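Hypothetical protein (Bacteroides uniformis, PDB 4QE0) is of unknown function, a member of the DUF5043 family whose chain folds into an antiparallel beta sheet flanked by helices. Local coordinates at residues A[105-110]-A[119-124]; A[109-114]-A[164-169]. All coordinates share one frame; numbering follows the deposited sequence.

Contact 1 (A[105-110]-A[119-124])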
loop_
_atom_site.group_PDB
_atom_site.type_symbol
_atom_site.label_atom_id
_atom_site.label_comp_id
_atom_site.label_asym_id
_atom_site.label_seq_id
_atom_site.Cartn_x
_atom_site.Cartn_y
_atom_site.Cartn_z
ATOM N N LEU A 105 -6.778 11.211 -10.541
ATOM C CA LEU A 105 -7.827 11.122 -9.544
ATOM C C LEU A 105 -7.498 12.118 -8.430
ATOM O O LEU A 105 -6.333 12.273 -8.106
ATOM C CB LEU A 105 -7.807 9.698 -8.950
ATOM C CG LEU A 105 -8.709 9.339 -7.776
ATOM C CD1 LEU A 105 -10.150 9.483 -8.183
ATOM C CD2 LEU A 105 -8.445 7.920 -7.288
HETATM N N MSE A 106 -8.497 12.756 -7.820
HETATM C CA MSE A 106 -8.274 13.500 -6.589
HETATM C C MSE A 106 -8.674 12.655 -5.419
HETATM O O MSE A 106 -9.768 12.105 -5.384
HETATM C CB MSE A 106 -9.035 14.828 -6.521
HETATM C CG MSE A 106 -8.617 15.529 -5.234
HETATM SE SE MSE A 106 -8.913 17.448 -5.387
HETATM C CE MSE A 106 -10.641 17.558 -4.432
ATOM N N ILE A 107 -7.766 12.518 -4.462
ATOM C CA ILE A 107 -8.019 11.811 -3.216
ATOM C C ILE A 107 -7.896 12.814 -2.096
ATOM O O ILE A 107 -6.960 13.622 -2.083
ATOM C CB ILE A 107 -7.006 10.648 -2.957
ATOM C CG1 ILE A 107 -6.898 9.730 -4.174
ATOM C CG2 ILE A 107 -7.397 9.834 -1.728
ATOM C CD1 ILE A 107 -5.762 10.083 -5.104
ATOM N N THR A 108 -8.809 12.738 -1.126
ATOM C CA THR A 108 -8.762 13.595 0.046
ATOM C C THR A 108 -8.815 12.751 1.320
ATOM O O THR A 108 -9.709 11.914 1.472
ATOM C CB THR A 108 -9.923 14.623 0.014
ATOM O OG1 THR A 108 -9.835 15.453 -1.176
ATOM C CG2 THR A 108 -9.900 15.508 1.212
HETATM N N MSE A 109 -7.848 12.970 2.195
HETATM C CA MSE A 109 -7.824 12.382 3.541
HETATM C C MSE A 109 -8.122 13.500 4.499
HETATM O O MSE A 109 -7.513 14.589 4.417
HETATM C CB MSE A 109 -6.447 11.815 3.895
HETATM C CG MSE A 109 -6.111 10.573 3.122
HETATM SE SE MSE A 109 -4.316 9.896 3.741
HETATM C CE MSE A 109 -3.097 11.312 3.179
ATOM N N LEU A 110 -9.073 13.263 5.400
ATOM C CA LEU A 110 -9.380 14.216 6.463
ATOM C C LEU A 110 -8.875 13.640 7.771
ATOM O O LEU A 110 -9.311 12.563 8.203
ATOM C CB LEU A 110 -10.863 14.502 6.531
ATOM C CG LEU A 110 -11.496 14.960 5.204
ATOM C CD1 LEU A 110 -12.938 15.379 5.400
ATOM C CD2 LEU A 110 -10.689 16.099 4.598
HETATM N N MSE A 119 -9.645 10.154 9.506
HETATM C CA MSE A 119 -11.034 9.966 9.911
HETATM C C MSE A 119 -11.925 9.634 8.751
HETATM O O MSE A 119 -12.835 8.822 8.886
HETATM C CB MSE A 119 -11.540 11.264 10.550
HETATM C CG MSE A 119 -10.882 11.486 11.894
HETATM SE SE MSE A 119 -11.648 13.133 12.706
HETATM C CE MSE A 119 -11.542 14.445 11.232
ATOM N N GLU A 120 -11.689 10.266 7.604
ATOM C CA GLU A 120 -12.517 10.086 6.405
ATOM C C GLU A 120 -11.650 10.214 5.150
ATOM O O GLU A 120 -10.606 10.876 5.177
ATOM C CB GLU A 120 -13.612 11.170 6.313
ATOM C CG GLU A 120 -14.562 11.204 7.490
ATOM C CD GLU A 120 -15.713 12.201 7.344
ATOM O OE1 GLU A 120 -15.839 12.927 6.314
ATOM O OE2 GLU A 120 -16.523 12.246 8.302
ATOM N N VAL A 121 -12.127 9.597 4.077
ATOM C CA VAL A 121 -11.515 9.665 2.757
ATOM C C VAL A 121 -12.628 9.942 1.766
ATOM O O VAL A 121 -13.727 9.386 1.881
ATOM C CB VAL A 121 -10.799 8.349 2.380
ATOM C CG1 VAL A 121 -10.187 8.454 0.997
ATOM C CG2 VAL A 121 -9.715 8.004 3.403
ATOM N N ASN A 122 -12.363 10.788 0.788
ATOM C CA ASN A 122 -13.281 10.942 -0.322
ATOM C C ASN A 122 -12.523 11.142 -1.614
ATOM O O ASN A 122 -11.302 11.368 -1.597
ATOM C CB ASN A 122 -14.326 12.024 -0.058
ATOM C CG ASN A 122 -13.737 13.408 0.087
ATOM O OD1 ASN A 122 -13.198 13.951 -0.855
ATOM N ND2 ASN A 122 -13.901 14.004 1.259
ATOM N N PHE A 123 -13.232 10.978 -2.717
ATOM C CA PHE A 123 -12.651 10.958 -4.055
ATOM C C PHE A 123 -13.372 11.976 -4.956
ATOM O O PHE A 123 -14.591 12.177 -4.838
ATOM C CB PHE A 123 -12.765 9.561 -4.646
ATOM C CG PHE A 123 -12.145 8.492 -3.804
ATOM C CD1 PHE A 123 -10.774 8.292 -3.831
ATOM C CD2 PHE A 123 -12.906 7.726 -2.928
ATOM C CE1 PHE A 123 -10.186 7.327 -3.019
ATOM C CE2 PHE A 123 -12.312 6.754 -2.123
ATOM C CZ PHE A 123 -10.950 6.550 -2.182
ATOM N N ASN A 124 -12.623 12.598 -5.869
ATOM C CA ASN A 124 -13.209 13.489 -6.865
ATOM C C ASN A 124 -12.650 13.156 -8.237
ATOM O O ASN A 124 -11.464 12.853 -8.389
ATOM C CB ASN A 124 -12.930 14.975 -6.581
ATOM C CG ASN A 124 -13.630 15.491 -5.347
ATOM O OD1 ASN A 124 -12.995 15.724 -4.340
ATOM N ND2 ASN A 124 -14.934 15.676 -5.422
HETATM O O HOH W 1 -11.073 14.122 -3.067
#
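T108 and N122 form the middle hydrogen-bonded pair of this antiparallel beta hairpin, with T108 N donating to N122 O (2.9 Å) and N122 N returning a bond to T108 O. M106 and N124 repeat the reciprocal pattern toward one end. At the other, L110 N meets E120 O almost straight (N-H...O 177°), whereas L110 O takes a bond from M119 N at 2.8 Å and a weak one from E120 N. Two residues, M119 and E120, are thus set opposite the single L110, a classic beta bulge. Between the bonded pairs, V121 CA and F123 CA bring C-H...O contacts to T108 O and M106 O.

On the face that carries M106, T108 and L110, a water is gripped by three side chains. It lies 2.6 Å from T108 OG1 and in hydrogen-bonding reach of N124 OD1 (2.8 Å) and N122 OD1 (3.1 Å), with more acceptors around it than it has protons to give, linking T108 on one strand with N122 and N124 on the other. In N122, chi1 (64°) puts CG between the backbone N and the carbonyl carbon, and chi2 (66°) turns OD1 to within 3.5 Å of T108 CB. The other end of the N124 amide is held by V42 O through ND2, a link to the neighbouring strand 41-45. E120 extends from the same face and spends its carboxylate on the backbone N of L51 and of the dimethyl-lysine at position 50.

The other face is apolar. I107 and V121 run alongside each other, while the F123 ring slants past I107 and L105 under the cover of helix 136-143. I107 CG2 touches both neighbours, approaching V121 CG1 to 4.1 Å and F123 CE1 to 4.0 Å.

Contact 2 (A[109-114]-A[164-169]); sequences MLLSPN and IMLAWM
M109 and W168 meet obliquely at the close-packed end of this contact. The selenomethionine chain bends at chi3 (-65°) and lays its methyl CE 3.6 Å from W168 CZ3, while CG lies in plane at the indole edge; SE stands obliquely 5.3 Å from the centroid of the six-membered ring, a Met-aromatic contact. The same CE touches L166 CD1, which in turn packs 3.8 Å from L111 CD1, so a continuous apolar row runs along this face and continues to L111 CB against I164 CB, and I164 CD1 reaches on to P113 CA. An alanine in place of W168 would probably leave M109 CE and CG without their aromatic neighbour and Q170 OE1 without the indole N-H that it accepts. The backbones form an antiparallel ladder in which strand 164-169 is one of two edge strands of the sheet within this chain: M109 and L166 exchange two bonds, as do L111 and I164, with L111 N to I164 O at 2.8 Å. The opposite face is sparser. There L110 CD2 rests on M165 CG (3.7 Å), but the exposed M165 chain then leads away from strand 109-111. Pairing stops at L111, beyond which S112 OG accepts from N114 N in an ST turn.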
loop_
_atom_site.group_PDB
_atom_site.type_symbol
_atom_site.label_atom_id
_atom_site.label_comp_id
_atom_site.label_asym_id
_atom_site.label_seq_id
_atom_site.Cartn_x
_atom_site.Cartn_y
_atom_site.Cartn_z
HETATM N N MSE A 109 -7.848 12.970 2.195
HETATM C CA MSE A 109 -7.824 12.382 3.541
HETATM C C MSE A 109 -8.122 13.500 4.499
HETATM O O MSE A 109 -7.513 14.589 4.417
HETATM C CB MSE A 109 -6.447 11.815 3.895
HETATM C CG MSE A 109 -6.111 10.573 3.122
HETATM SE SE MSE A 109 -4.316 9.896 3.741
HETATM C CE MSE A 109 -3.097 11.312 3.179
ATOM N N LEU A 110 -9.073 13.263 5.400
ATOM C CA LEU A 110 -9.380 14.216 6.463
ATOM C C LEU A 110 -8.875 13.640 7.771
ATOM O O LEU A 110 -9.311 12.563 8.203
ATOM C CB LEU A 110 -10.863 14.502 6.531
ATOM C CG LEU A 110 -11.496 14.960 5.204
ATOM C CD1 LEU A 110 -12.938 15.379 5.400
ATOM C CD2 LEU A 110 -10.689 16.099 4.598
ATOM N N LEU A 111 -7.948 14.361 8.391
ATOM C CA LEU A 111 -7.277 13.897 9.582
ATOM C C LEU A 111 -7.813 14.528 10.859
ATOM O O LEU A 111 -8.198 15.702 10.875
ATOM C CB LEU A 111 -5.793 14.228 9.518
ATOM C CG LEU A 111 -4.961 13.850 8.290
ATOM C CD1 LEU A 111 -3.519 14.219 8.574
ATOM C CD2 LEU A 111 -5.092 12.416 7.891
ATOM N N SER A 112 -7.762 13.757 11.935
ATOM C CA SER A 112 -8.048 14.264 13.265
ATOM C C SER A 112 -6.985 15.258 13.659
ATOM O O SER A 112 -5.799 14.980 13.550
ATOM C CB SER A 112 -8.065 13.145 14.310
ATOM O OG SER A 112 -8.002 13.686 15.619
ATOM N N PRO A 113 -7.397 16.415 14.173
ATOM C CA PRO A 113 -6.403 17.381 14.633
ATOM C C PRO A 113 -5.804 17.006 15.997
ATOM O O PRO A 113 -4.853 17.647 16.452
ATOM C CB PRO A 113 -7.212 18.666 14.743
ATOM C CG PRO A 113 -8.586 18.194 15.066
ATOM C CD PRO A 113 -8.776 16.901 14.354
ATOM N N ASN A 114 -6.372 15.994 16.639
ATOM C CA ASN A 114 -5.856 15.490 17.902
ATOM C C ASN A 114 -4.832 14.388 17.709
ATOM O O ASN A 114 -3.743 14.452 18.259
ATOM C CB ASN A 114 -7.010 14.983 18.761
ATOM C CG ASN A 114 -8.008 16.074 19.069
ATOM O OD1 ASN A 114 -7.627 17.133 19.538
ATOM N ND2 ASN A 114 -9.269 15.864 18.709
ATOM N N ILE A 164 -7.906 18.358 9.496
ATOM C CA ILE A 164 -6.808 18.669 8.627
ATOM C C ILE A 164 -7.054 18.001 7.268
ATOM O O ILE A 164 -7.259 16.800 7.217
ATOM C CB ILE A 164 -5.514 18.181 9.254
ATOM C CG1 ILE A 164 -5.205 18.951 10.556
ATOM C CG2 ILE A 164 -4.366 18.334 8.263
ATOM C CD1 ILE A 164 -4.145 18.311 11.435
HETATM N N MSE A 165 -7.073 18.775 6.185
HETATM C CA MSE A 165 -7.368 18.225 4.864
HETATM C C MSE A 165 -6.138 18.062 4.012
HETATM O O MSE A 165 -5.411 19.029 3.753
HETATM C CB MSE A 165 -8.315 19.151 4.098
HETATM C CG MSE A 165 -8.639 18.526 2.742
HETATM SE SE MSE A 165 -9.895 19.718 1.803
HETATM C CE MSE A 165 -8.651 21.079 1.172
ATOM N N LEU A 166 -5.899 16.833 3.562
ATOM C CA LEU A 166 -4.799 16.538 2.653
ATOM C C LEU A 166 -5.386 15.992 1.374
ATOM O O LEU A 166 -5.827 14.832 1.330
ATOM C CB LEU A 166 -3.828 15.540 3.305
ATOM C CG LEU A 166 -3.128 15.919 4.629
ATOM C CD1 LEU A 166 -2.208 14.777 5.060
ATOM C CD2 LEU A 166 -2.348 17.225 4.535
ATOM N N ALA A 167 -5.425 16.834 0.349
ATOM C CA ALA A 167 -6.025 16.477 -0.922
ATOM C C ALA A 167 -4.941 16.528 -1.982
ATOM O O ALA A 167 -4.157 17.492 -2.040
ATOM C CB ALA A 167 -7.149 17.447 -1.264
ATOM N N TRP A 168 -4.904 15.506 -2.832
ATOM C CA TRP A 168 -3.894 15.441 -3.881
ATOM C C TRP A 168 -4.386 14.736 -5.119
ATOM O O TRP A 168 -5.356 13.982 -5.065
ATOM C CB TRP A 168 -2.617 14.795 -3.348
ATOM C CG TRP A 168 -2.631 13.291 -3.181
ATOM C CD1 TRP A 168 -2.062 12.382 -4.034
ATOM C CD2 TRP A 168 -3.247 12.511 -2.135
ATOM N NE1 TRP A 168 -2.256 11.110 -3.570
ATOM C CE2 TRP A 168 -2.967 11.148 -2.406
ATOM C CE3 TRP A 168 -3.969 12.825 -0.993
ATOM C CZ2 TRP A 168 -3.389 10.101 -1.569
ATOM C CZ3 TRP A 168 -4.388 11.786 -0.156
ATOM C CH2 TRP A 168 -4.101 10.436 -0.456
HETATM N N MSE A 169 -3.688 14.999 -6.221
HETATM C CA MSE A 169 -3.978 14.397 -7.505
HETATM C C MSE A 169 -2.979 13.309 -7.744
HETATM O O MSE A 169 -1.765 13.498 -7.547
HETATM C CB MSE A 169 -3.803 15.379 -8.661
HETATM C CG MSE A 169 -4.470 16.711 -8.477
HETATM SE SE MSE A 169 -6.414 16.463 -8.508
HETATM C CE MSE A 169 -6.695 15.487 -10.119
#

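Overall arrangement
Contacts 1 and 2 lie on the two sides of strand 106-111 and share M109 and L110, whose backbones bond outward in alternation: M109 to strand 164-169, L110 to strand 118-126. Contact 1 is a local hairpin close to the centre of the chain and almost wholly buried; contact 2 joins residues some 50 positions apart and lies farther out, at the sheet margin, where M165 is exposed. Their chemistry follows: contact 1 has one polar, water-bridged face and one apolar face, whereas across contact 2 the side chains meet by apolar and Met-aromatic contacts. The two also meet directly, with I107 N probably bonded to W168 O and T108 CG2 packed on M165 CG.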